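Local atomic coordinates of beta-glucosidase (PDB entry 5M6G), a protein that probably hydrolyses terminal, non-reducing beta-D-glucosyl residues and so releases beta-D-glucose, as a two-domain member of glycosyl hydrolase family 3. Residues R589-D592 with Q593-I596; R186-W190 with G191-E195; L514-D517 with E518-A522; P144-I147 with G148-A151; Q253-R256 with E257-P261. One frame throughout, in Å; residues are numbered along the deposited sequence.

Contact 1: residues R589-D592 with Q593-I596; sequences RSFD and QLPI. With MG (magnesium ion), chain D.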
# COMPACT_ATOMS: atom_id res chain seq x y z
N ARG A 589 -20.67 10.91 -12.65
CA ARG A 589 -21.96 10.65 -13.28
C ARG A 589 -21.80 9.74 -14.48
O ARG A 589 -22.74 9.05 -14.87
CB ARG A 589 -22.63 11.95 -13.76
CG ARG A 589 -23.31 12.76 -12.70
CD ARG A 589 -24.13 13.90 -13.31
NE ARG A 589 -24.54 14.83 -12.27
CZ ARG A 589 -25.55 14.62 -11.43
NH1 ARG A 589 -26.26 13.50 -11.51
NH2 ARG A 589 -25.83 15.52 -10.50
N SER A 590 -20.61 9.75 -15.07
CA SER A 590 -20.35 9.03 -16.30
C SER A 590 -18.86 8.77 -16.40
O SER A 590 -18.06 9.63 -16.03
CB SER A 590 -20.84 9.83 -17.52
OG SER A 590 -20.27 9.34 -18.70
N PHE A 591 -18.51 7.58 -16.89
CA PHE A 591 -17.13 7.27 -17.24
C PHE A 591 -16.51 8.34 -18.14
O PHE A 591 -15.30 8.59 -18.08
CB PHE A 591 -17.11 5.90 -17.93
CG PHE A 591 -15.75 5.37 -18.20
CD1 PHE A 591 -15.01 4.76 -17.18
CD2 PHE A 591 -15.21 5.44 -19.48
CE1 PHE A 591 -13.75 4.25 -17.42
CE2 PHE A 591 -13.94 4.93 -19.73
CZ PHE A 591 -13.21 4.33 -18.70
N ASP A 592 -17.33 9.01 -18.96
CA ASP A 592 -16.84 10.04 -19.88
C ASP A 592 -16.28 11.26 -19.16
O ASP A 592 -15.59 12.07 -19.79
CB ASP A 592 -17.97 10.48 -20.82
CG ASP A 592 -18.38 9.39 -21.79
OD1 ASP A 592 -17.62 8.41 -21.94
OD2 ASP A 592 -19.46 9.51 -22.42
N GLN A 593 -16.56 11.43 -17.87
CA GLN A 593 -16.04 12.56 -17.11
C GLN A 593 -14.63 12.31 -16.58
O GLN A 593 -13.98 13.27 -16.14
CB GLN A 593 -16.94 12.88 -15.91
CG GLN A 593 -18.32 13.46 -16.25
CD GLN A 593 -19.23 13.46 -15.04
OE1 GLN A 593 -19.32 12.46 -14.32
NE2 GLN A 593 -19.87 14.60 -14.78
N LEU A 594 -14.17 11.07 -16.55
CA LEU A 594 -12.84 10.81 -16.01
C LEU A 594 -11.78 11.49 -16.89
O LEU A 594 -11.89 11.48 -18.11
CB LEU A 594 -12.56 9.31 -15.93
CG LEU A 594 -13.57 8.51 -15.11
CD1 LEU A 594 -13.04 7.10 -14.91
CD2 LEU A 594 -13.80 9.21 -13.77
N PRO A 595 -10.77 12.10 -16.26
CA PRO A 595 -10.62 12.24 -14.80
C PRO A 595 -11.57 13.29 -14.21
O PRO A 595 -11.73 14.36 -14.80
CB PRO A 595 -9.16 12.69 -14.65
CG PRO A 595 -8.90 13.47 -15.92
CD PRO A 595 -9.62 12.69 -16.99
N ILE A 596 -12.19 12.99 -13.06
CA ILE A 596 -13.07 13.95 -12.40
C ILE A 596 -12.53 14.21 -11.00
O ILE A 596 -12.19 13.28 -10.27
CB ILE A 596 -14.53 13.47 -12.36
CG1 ILE A 596 -15.43 14.56 -11.76
CG2 ILE A 596 -14.67 12.12 -11.62
CD1 ILE A 596 -16.92 14.35 -12.00
MG MG D . -10.93 12.14 -8.69
O HOH W 1 -12.98 9.21 -19.64
O HOH W 2 -13.37 13.88 -19.33
O HOH W 3 -9.50 10.46 -8.58
O HOH W 4 -12.61 10.60 -8.82

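Contact 2: residues R186-W190 with G191-E195; sequences RDDRW and GRTYE. With SOR (sorbitol), chain L.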
# COMPACT_ATOMS: atom_id res chain seq x y z
N ARG A 186 -5.83 10.94 -9.29
CA ARG A 186 -6.69 11.89 -9.99
C ARG A 186 -7.51 11.25 -11.11
O ARG A 186 -8.36 11.94 -11.69
CB ARG A 186 -5.85 13.03 -10.59
CG ARG A 186 -4.90 13.69 -9.60
CD ARG A 186 -5.62 14.66 -8.69
NE ARG A 186 -6.08 15.85 -9.40
CZ ARG A 186 -6.91 16.75 -8.86
NH1 ARG A 186 -7.29 17.82 -9.54
NH2 ARG A 186 -7.35 16.57 -7.61
N ASP A 187 -7.27 9.99 -11.46
CA ASP A 187 -7.99 9.34 -12.55
C ASP A 187 -8.38 7.92 -12.13
O ASP A 187 -7.52 7.03 -12.08
CB ASP A 187 -7.16 9.33 -13.84
CG ASP A 187 -8.00 9.01 -15.06
OD1 ASP A 187 -8.75 8.01 -15.03
OD2 ASP A 187 -7.91 9.76 -16.07
N ASP A 188 -9.67 7.71 -11.90
CA ASP A 188 -10.14 6.45 -11.32
C ASP A 188 -9.84 5.24 -12.20
O ASP A 188 -9.94 4.11 -11.72
CB ASP A 188 -11.65 6.54 -11.05
CG ASP A 188 -11.98 7.44 -9.88
OD1 ASP A 188 -11.04 7.85 -9.16
OD2 ASP A 188 -13.18 7.72 -9.68
N ARG A 189 -9.50 5.44 -13.47
CA ARG A 189 -9.13 4.31 -14.31
C ARG A 189 -7.86 3.62 -13.82
O ARG A 189 -7.60 2.47 -14.21
CB ARG A 189 -8.94 4.79 -15.75
CG ARG A 189 -10.26 5.09 -16.42
CD ARG A 189 -10.05 5.71 -17.78
NE ARG A 189 -9.66 7.10 -17.66
CZ ARG A 189 -9.63 7.95 -18.69
NH1 ARG A 189 -9.96 7.54 -19.91
NH2 ARG A 189 -9.25 9.21 -18.50
N TRP A 190 -7.06 4.31 -13.01
CA TRP A 190 -5.79 3.78 -12.53
C TRP A 190 -5.98 2.55 -11.66
O TRP A 190 -6.81 2.54 -10.74
CB TRP A 190 -5.07 4.86 -11.73
CG TRP A 190 -3.64 4.56 -11.41
CD1 TRP A 190 -2.76 3.80 -12.14
CD2 TRP A 190 -2.90 5.05 -10.28
NE1 TRP A 190 -1.53 3.79 -11.54
CE2 TRP A 190 -1.58 4.55 -10.40
CE3 TRP A 190 -3.22 5.87 -9.19
CZ2 TRP A 190 -0.59 4.84 -9.46
CZ3 TRP A 190 -2.22 6.15 -8.25
CH2 TRP A 190 -0.93 5.64 -8.40
N GLY A 191 -5.19 1.51 -11.93
CA GLY A 191 -5.25 0.30 -11.14
C GLY A 191 -4.76 0.44 -9.71
O GLY A 191 -4.91 -0.51 -8.94
N ARG A 192 -4.18 1.58 -9.35
CA ARG A 192 -3.73 1.79 -7.98
C ARG A 192 -4.54 2.87 -7.27
O ARG A 192 -4.12 3.38 -6.22
CB ARG A 192 -2.24 2.14 -7.95
CG ARG A 192 -1.42 1.28 -8.90
CD ARG A 192 0.08 1.37 -8.59
NE ARG A 192 0.43 0.67 -7.36
CZ ARG A 192 1.68 0.34 -7.03
NH1 ARG A 192 2.68 0.66 -7.85
NH2 ARG A 192 1.93 -0.31 -5.90
N THR A 193 -5.71 3.23 -7.82
CA THR A 193 -6.56 4.21 -7.16
C THR A 193 -6.83 3.82 -5.71
O THR A 193 -6.89 4.68 -4.82
CB THR A 193 -7.87 4.37 -7.93
OG1 THR A 193 -7.59 4.90 -9.23
CG2 THR A 193 -8.84 5.30 -7.20
N TYR A 194 -6.98 2.52 -5.44
CA TYR A 194 -7.30 2.10 -4.08
C TYR A 194 -6.12 2.24 -3.14
O TYR A 194 -6.31 2.24 -1.91
CB TYR A 194 -7.80 0.65 -4.05
CG TYR A 194 -6.78 -0.45 -4.33
CD1 TYR A 194 -5.92 -0.93 -3.33
CD2 TYR A 194 -6.72 -1.05 -5.57
CE1 TYR A 194 -5.02 -1.96 -3.59
CE2 TYR A 194 -5.82 -2.06 -5.84
CZ TYR A 194 -4.98 -2.52 -4.85
OH TYR A 194 -4.11 -3.54 -5.14
N GLU A 195 -4.90 2.35 -3.67
CA GLU A 195 -3.76 2.59 -2.80
C GLU A 195 -3.60 4.05 -2.43
O GLU A 195 -2.69 4.39 -1.68
CB GLU A 195 -2.49 2.08 -3.48
CG GLU A 195 -2.60 0.62 -3.88
CD GLU A 195 -1.25 0.00 -4.18
OE1 GLU A 195 -0.39 -0.01 -3.27
OE2 GLU A 195 -1.07 -0.47 -5.32
C1 SOR L . 5.44 -0.53 -5.42
C2 SOR L . 5.84 -1.82 -4.73
C3 SOR L . 6.50 -2.74 -5.75
C4 SOR L . 6.60 -4.17 -5.22
C5 SOR L . 6.72 -5.21 -6.33
C6 SOR L . 6.45 -6.59 -5.73
O1 SOR L . 4.40 0.10 -4.72
O2 SOR L . 6.74 -1.54 -3.67
O3 SOR L . 7.79 -2.24 -6.02
O4 SOR L . 7.71 -4.28 -4.35
O5 SOR L . 5.82 -4.96 -7.40
O6 SOR L . 6.15 -7.52 -6.74
O HOH W 5 -8.09 1.06 -8.30

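Contact 3: residues L514-D517 with E518-A522; sequences LGLD and EEDRA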
# COMPACT_ATOMS: atom_id res chain seq x y z
N LEU A 514 -15.98 1.40 -16.19
CA LEU A 514 -16.08 1.07 -14.78
C LEU A 514 -17.50 0.71 -14.34
O LEU A 514 -17.81 0.78 -13.15
CB LEU A 514 -15.54 2.21 -13.91
CG LEU A 514 -14.01 2.28 -13.82
CD1 LEU A 514 -13.54 3.59 -13.21
CD2 LEU A 514 -13.46 1.10 -13.04
N GLY A 515 -18.36 0.33 -15.28
CA GLY A 515 -19.69 -0.11 -14.89
C GLY A 515 -19.67 -1.47 -14.21
O GLY A 515 -18.72 -2.23 -14.28
N LEU A 516 -20.77 -1.77 -13.52
CA LEU A 516 -20.90 -3.10 -12.93
C LEU A 516 -20.89 -4.16 -14.02
O LEU A 516 -21.47 -3.97 -15.09
CB LEU A 516 -22.20 -3.19 -12.11
CG LEU A 516 -22.28 -2.28 -10.88
CD1 LEU A 516 -23.67 -2.33 -10.29
CD2 LEU A 516 -21.24 -2.73 -9.87
N ASP A 517 -20.21 -5.27 -13.75
CA ASP A 517 -20.20 -6.36 -14.72
C ASP A 517 -21.59 -7.00 -14.81
O ASP A 517 -22.54 -6.62 -14.11
CB ASP A 517 -19.11 -7.39 -14.37
CG ASP A 517 -19.32 -8.08 -13.03
OD1 ASP A 517 -20.46 -8.13 -12.52
OD2 ASP A 517 -18.33 -8.61 -12.50
N GLU A 518 -21.72 -7.97 -15.71
CA GLU A 518 -23.06 -8.45 -16.01
C GLU A 518 -23.60 -9.30 -14.87
O GLU A 518 -24.82 -9.33 -14.64
CB GLU A 518 -23.08 -9.21 -17.34
CG GLU A 518 -22.91 -8.25 -18.53
CD GLU A 518 -23.46 -8.80 -19.84
OE1 GLU A 518 -23.73 -10.02 -19.92
OE2 GLU A 518 -23.64 -7.99 -20.79
N GLU A 519 -22.72 -9.96 -14.12
CA GLU A 519 -23.18 -10.72 -12.96
C GLU A 519 -23.77 -9.80 -11.90
O GLU A 519 -24.86 -10.06 -11.38
CB GLU A 519 -22.03 -11.55 -12.38
CG GLU A 519 -22.42 -12.20 -11.05
CD GLU A 519 -21.28 -12.99 -10.39
OE1 GLU A 519 -21.51 -13.51 -9.28
OE2 GLU A 519 -20.18 -13.09 -10.98
N ASP A 520 -23.05 -8.72 -11.56
CA ASP A 520 -23.56 -7.81 -10.53
C ASP A 520 -24.91 -7.21 -10.93
O ASP A 520 -25.80 -7.07 -10.09
CB ASP A 520 -22.56 -6.68 -10.27
CG ASP A 520 -21.26 -7.16 -9.62
OD1 ASP A 520 -21.15 -8.35 -9.23
OD2 ASP A 520 -20.34 -6.33 -9.48
N ARG A 521 -25.06 -6.83 -12.20
CA ARG A 521 -26.32 -6.20 -12.61
C ARG A 521 -27.46 -7.22 -12.68
O ARG A 521 -28.60 -6.90 -12.32
CB ARG A 521 -26.14 -5.47 -13.93
CG ARG A 521 -24.98 -4.50 -13.90
CD ARG A 521 -25.07 -3.49 -14.99
NE ARG A 521 -24.15 -3.86 -16.07
CZ ARG A 521 -24.53 -4.54 -17.13
NH1 ARG A 521 -25.80 -4.91 -17.27
NH2 ARG A 521 -23.64 -4.84 -18.07
N ALA A 522 -27.17 -8.45 -13.13
CA ALA A 522 -28.17 -9.52 -13.09
C ALA A 522 -28.61 -9.82 -11.66
O ALA A 522 -29.81 -9.99 -11.40
CB ALA A 522 -27.60 -10.78 -13.74
O HOH W 6 -18.65 -5.23 -11.27
O HOH W 7 -18.31 -11.92 -12.97

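Contact 4: residues P144-I147 with G148-A151; sequences PHNI and GLGA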
# COMPACT_ATOMS: atom_id res chain seq x y z
N PRO A 144 -8.18 -2.12 5.98
CA PRO A 144 -8.73 -1.52 4.76
C PRO A 144 -7.63 -0.90 3.92
O PRO A 144 -6.65 -0.36 4.44
CB PRO A 144 -9.70 -0.46 5.28
CG PRO A 144 -10.13 -0.98 6.63
CD PRO A 144 -8.87 -1.63 7.19
N HIS A 145 -7.77 -1.00 2.60
CA HIS A 145 -6.83 -0.30 1.74
C HIS A 145 -6.99 1.22 1.91
O HIS A 145 -7.96 1.72 2.48
CB HIS A 145 -7.02 -0.70 0.28
CG HIS A 145 -6.22 -1.91 -0.12
ND1 HIS A 145 -4.84 -1.96 -0.04
CD2 HIS A 145 -6.61 -3.11 -0.61
CE1 HIS A 145 -4.42 -3.13 -0.48
NE2 HIS A 145 -5.48 -3.86 -0.81
N ASN A 146 -5.99 1.94 1.39
CA ASN A 146 -5.85 3.37 1.66
C ASN A 146 -7.10 4.17 1.29
O ASN A 146 -7.45 5.12 2.00
CB ASN A 146 -4.63 3.92 0.92
CG ASN A 146 -3.33 3.60 1.63
OD1 ASN A 146 -3.34 3.11 2.75
ND2 ASN A 146 -2.20 3.90 0.99
N ILE A 147 -7.77 3.83 0.19
CA ILE A 147 -8.89 4.66 -0.23
C ILE A 147 -9.97 4.68 0.85
O ILE A 147 -10.48 5.75 1.22
CB ILE A 147 -9.44 4.21 -1.61
CG1 ILE A 147 -10.58 5.13 -2.06
CG2 ILE A 147 -9.92 2.75 -1.59
CD1 ILE A 147 -11.08 4.84 -3.47
N GLY A 148 -10.28 3.52 1.43
CA GLY A 148 -11.22 3.49 2.55
C GLY A 148 -10.69 4.20 3.78
O GLY A 148 -11.44 4.88 4.48
N LEU A 149 -9.39 4.05 4.06
CA LEU A 149 -8.79 4.81 5.15
C LEU A 149 -8.93 6.31 4.92
O LEU A 149 -9.20 7.06 5.87
CB LEU A 149 -7.31 4.42 5.31
CG LEU A 149 -7.08 2.95 5.70
CD1 LEU A 149 -5.59 2.68 6.02
CD2 LEU A 149 -7.99 2.50 6.88
N GLY A 150 -8.76 6.77 3.68
CA GLY A 150 -8.99 8.18 3.40
C GLY A 150 -10.43 8.58 3.65
O GLY A 150 -10.71 9.67 4.16
N ALA A 151 -11.36 7.68 3.33
CA ALA A 151 -12.78 7.93 3.59
C ALA A 151 -13.08 8.09 5.07
O ALA A 151 -14.06 8.76 5.42
CB ALA A 151 -13.62 6.81 2.99

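Contact 5: residues Q253-R256 with E257-P261; sequences QELR and EIHLP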
# COMPACT_ATOMS: atom_id res chain seq x y z
N GLN A 253 3.91 23.75 -11.65
CA GLN A 253 3.01 24.26 -10.62
C GLN A 253 1.99 23.20 -10.20
O GLN A 253 1.75 22.99 -9.01
CB GLN A 253 2.29 25.52 -11.11
CG GLN A 253 1.40 26.13 -10.05
CD GLN A 253 0.66 27.36 -10.53
OE1 GLN A 253 0.78 27.76 -11.70
NE2 GLN A 253 -0.13 27.97 -9.65
N GLU A 254 1.36 22.54 -11.18
CA GLU A 254 0.36 21.52 -10.84
C GLU A 254 1.00 20.35 -10.11
O GLU A 254 0.43 19.80 -9.16
CB GLU A 254 -0.37 21.03 -12.09
CG GLU A 254 -1.25 22.08 -12.76
CD GLU A 254 -1.79 21.65 -14.13
OE1 GLU A 254 -1.01 21.61 -15.13
OE2 GLU A 254 -3.00 21.36 -14.20
N LEU A 255 2.19 19.94 -10.55
CA LEU A 255 2.90 18.87 -9.87
C LEU A 255 3.20 19.25 -8.43
O LEU A 255 2.99 18.46 -7.51
CB LEU A 255 4.19 18.52 -10.63
CG LEU A 255 5.01 17.32 -10.13
CD1 LEU A 255 4.29 16.03 -10.47
CD2 LEU A 255 6.43 17.33 -10.71
N ARG A 256 3.66 20.49 -8.22
CA ARG A 256 4.02 20.95 -6.88
C ARG A 256 2.79 21.18 -6.01
O ARG A 256 2.86 20.98 -4.79
CB ARG A 256 4.84 22.24 -6.97
CG ARG A 256 6.22 22.04 -7.54
CD ARG A 256 6.93 23.35 -7.73
NE ARG A 256 8.37 23.17 -7.89
CZ ARG A 256 9.24 23.12 -6.89
NH1 ARG A 256 8.82 23.21 -5.63
NH2 ARG A 256 10.53 22.95 -7.13
N GLU A 257 1.67 21.61 -6.60
CA GLU A 257 0.50 21.93 -5.79
C GLU A 257 -0.34 20.70 -5.46
O GLU A 257 -0.94 20.64 -4.38
CB GLU A 257 -0.36 22.98 -6.49
CG GLU A 257 0.32 24.33 -6.60
CD GLU A 257 -0.58 25.39 -7.20
OE1 GLU A 257 -1.62 25.00 -7.77
OE2 GLU A 257 -0.24 26.59 -7.12
N ILE A 258 -0.39 19.71 -6.34
CA ILE A 258 -1.24 18.53 -6.14
C ILE A 258 -0.45 17.34 -5.60
O ILE A 258 -0.84 16.73 -4.60
CB ILE A 258 -1.97 18.16 -7.45
CG1 ILE A 258 -2.83 19.33 -7.93
CG2 ILE A 258 -2.81 16.89 -7.24
CD1 ILE A 258 -3.65 19.02 -9.18
N HIS A 259 0.67 16.98 -6.24
CA HIS A 259 1.30 15.69 -5.99
C HIS A 259 2.46 15.75 -5.01
O HIS A 259 2.71 14.78 -4.29
CB HIS A 259 1.78 15.09 -7.31
CG HIS A 259 0.68 14.89 -8.31
ND1 HIS A 259 -0.14 13.78 -8.29
CD2 HIS A 259 0.23 15.67 -9.32
CE1 HIS A 259 -1.04 13.88 -9.26
NE2 HIS A 259 -0.83 15.02 -9.90
N LEU A 260 3.17 16.87 -4.96
CA LEU A 260 4.32 17.05 -4.08
C LEU A 260 3.98 17.19 -2.59
O LEU A 260 4.76 16.69 -1.77
CB LEU A 260 5.12 18.27 -4.54
CG LEU A 260 6.50 18.37 -3.89
CD1 LEU A 260 7.38 17.17 -4.27
CD2 LEU A 260 7.16 19.68 -4.29
N PRO A 261 2.90 17.86 -2.19
CA PRO A 261 2.72 18.19 -0.76
C PRO A 261 2.72 16.98 0.15
O PRO A 261 3.28 17.06 1.26
CB PRO A 261 1.35 18.91 -0.74
CG PRO A 261 1.32 19.60 -2.06
CD PRO A 261 1.91 18.59 -3.02

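Contact 1: residues R589-D592 with Q593-I596
Gln-593 folds its side chain back along the turn that precedes it and sets its amide oxygen against the backbone of Arg-589 and Ser-590. The turn is a short 3-10 segment entered through an ST turn, in a surface loop of the C-terminal domain. CG of Gln-593 lies anti to its own carbonyl carbon (chi1 -69°), and from there the extended chain runs past Ser-590 O, with Gln-593 CB 3.4 Å from that oxygen, to reach the start of the loop. OE1 then accepts two backbone N-H groups. Arg-589 N lies 2.6 Å from Gln-593 OE1, in the carbonyl plane, whereas Ser-590 N, at 3.1 Å from the same oxygen, comes from above that plane. NE2 is taken by Asp-603 O, so both ends of the amide are engaged and its rotation is fixed; glutamine suits the place because it offers acceptor and donor together. The guanidinium of Arg-589 leads outward to a salt bridge with Asp-603.

The apolar part of the turn is Phe-591 and Leu-594, which cross at about a right angle, with the leucine CD1 3.8 Å from Phe-591 CD1. The aromatic CG stands anti to its backbone N (chi1 -173°), which turns the ring toward Arg-189 of the N-terminal domain. Ser-590 OG closes the ST turn by accepting from Asp-592 N at 3.0 Å. Beyond a cis peptide bond before Pro-595, the chain carries a carbonyl to a magnesium ion shared with Glu-199 and Asn-597: Ile-596 O binds the metal at 2.3 Å.

Contact 2: residues R186-W190 with G191-E195
Trp-190 O is gripped by three donors: Thr-193 N at 3.2 Å, Thr-193 OG1 at 2.9 Å, and a water. Its backbone bond closes a type I beta turn from Trp-190 to Thr-193, in a buried loop of the N-terminal, TIM-barrel-clan domain. The two threonine donors come from the same face of the carbonyl plane; a threonine suits the spot because its hydroxyl doubles the bond made by its own N-H.

The indole, whose CG is anti to the backbone N (chi1 -168°), presents one face to Arg-192. CB of Arg-192 sits over the centre of the six-membered ring of Trp-190, 3.5 Å from its centroid, a CH-pi contact, while CG and CD continue along the same face. The guanidinium is turned 61° from the ring plane. Asp-244 holds the indole NE1. With an alanine in place of Trp-190, the methylenes of Arg-192 would probably lose the ring face they lie on, leaving the arginine's hold to Glu-195 alone within the loop, and Asp-244 would lose the indole N-H.

An earlier turn is fixed by Asp-187, whose OD1 accepts from Arg-189 N in an Asx turn while Arg-189 grips the carboxylate side-on. Arg-192 grips Glu-195 differently, with NE 2.8 Å and NH2 3.1 Å from the single atom OE2, which Trp-448 also reaches. The arginine is thereby positioned for the sorbitol in the pocket: Arg-192 NH2 donates to sorbitol O1 at 2.8 Å.

Contact 3: residues L514-D517 with E518-A522
The guanidinium of Arg-521 folds back over the start of its helix, with Asp-517 O over a face and Leu-516 O at its edge. Arg-521 NE donates to Leu-516 O at 2.9 Å, although that oxygen is tilted 23° from the guanidinium plane. A bend at chi3 makes this return possible, and Arg-521 CG packs 3.6 Å from Leu-516 CB. An arginine fits because its methylenes cover the leucine while its head takes a carbonyl. The leucine in turn rests on Val-498.

A second pair of flat groups, the carboxylates of Asp-517 and Asp-520, is inclined by 54°. Asp-517 OD1 and Asp-520 OD1 stand 3.4 Å apart, an approach of like charges probably eased by Lys-436, which forms salt bridges with both. Asp-517 CG lies between its backbone N and carbonyl carbon (chi1 63°), which turns the carboxylate over the helix start; Asp-517 OD1 accepts from Asp-520 N at 2.8 Å, nearly along its C-O axis. A leucine in place of Asp-517 would probably leave that N-H without its mate and Lys-436 with one carboxylate fewer. In reverse, a water accepts from Asp-517 N and donates to Asp-520 OD2 at 2.7 Å.

This is an N-cap, its return link made through water where a capping box would have a direct bond; it starts helix 518-528 in the beta-alpha-beta crossover between parallel strands 493-499 and 534-539.

Contact 4: residues P144-I147 with G148-A151
Leu-149 lies across Pro-144 at about a right angle, its CD2 3.8 Å from Pro-144 CB. The branch point comes closer still, Leu-149 CG standing 3.6 Å from Pro-144 O. Leu-149 CD1 lies 3.6 Å from Pro-144 O and also faces Asn-146 OD1. CG anti to the carbonyl carbon (chi1 -63°) directs the leucine back along the helix toward the proline. A branched apolar chain suits a place enclosed by the proline ring on this side and by Val-158 and Ile-161 of helix 155-170 and Ala-408 of helix 399-412 elsewhere.

The backbone bonds that hold these groups in line are those of a helix just beginning. His-145 is its N-cap, and His-145 O accepts from Leu-149 N at 3.2 Å. The next bond runs 2.7 Å from Gly-150 N to Asn-146 O. Ala-151 N follows, 3.0 Å from Ile-147 O. Glycines fill two of the early positions, Gly-148 and Gly-150; a beta carbon on Gly-148 would come 3.9 Å from Pro-144 CB.

Further out, the polar side chains anchor the helix start near the sorbitol pocket. Asn-146 donates through ND2 to Glu-195 O, and the backbone of Ile-147 is bonded to Tyr-194. The imidazole of His-145 has its partners elsewhere: it stacks on His-132, meets the ring of Tyr-194 obliquely, and bonds through NE2 to Gly-447 O. On the flank toward the C-terminal domain, Ile-147 and Ala-151 both touch Trp-560 of strand 555-560.

Contact 5: residues Q253-R256 with E257-P261
Gln-253 and Glu-257 join side chains one turn apart on helix 252-259 of the N-terminal domain, which widens into a pi-type turn at 257-259. In this polar pair, Gln-253 NE2 donates to Glu-257 OE2 at 2.9 Å along an almost straight path. The bond leaves in the amide plane but lands from above the carboxylate, the two planes standing 85° apart. The glutamine's CG is anti to the backbone N (chi1 -177°), which sends its extended chain obliquely across that of the glutamate; both polar residues suit an exposed flank.

Among charged groups, Arg-256 forms salt bridges with Glu-252 and with Glu-300 of helix 290-300.

The backbone bonds begin as in an ordinary helix, Ile-258 N donating to Glu-254 O at 2.9 Å. Leu-255 O then accepts twice: His-259 N and Leu-260 N each lie 3.0 Å from it, the first above the carbonyl plane; the second, from five residues on, is the pi-type bond. Pro-261 has no N-H to offer, and its CD instead sits 3.1 Å from Arg-256 O.

Among apolar contacts, Leu-260 runs alongside Arg-256, its CD2 4.1 Å from Arg-256 CG, and Leu-255 packs on Leu-292. Leu-255 also crosses His-259 at about a right angle, its CD1 4.1 Å from His-259 CB, while Ile-258 CG2 stands 3.8 Å above the centre of the His-259 ring.

In the fold
Contacts 2 and 4 are buried, contacts 3 and 5 partly so, and contact 1 is at the surface. The two core contacts bond to each other directly. Contact 2 also touches contacts 1, 3 and 5, linking both domains. Contacts 3 and 4 each start a helix, but a charged aspartate caps the outer one, whereas the inner is held by neutral polar side chains bonded to backbone carbonyls, and by apolar packing. Contact 5 modifies a helix already under way, with polar side chains outward; contacts 1 and 2 are loops that bring a carbonyl to magnesium and an arginine to sorbitol, respectively.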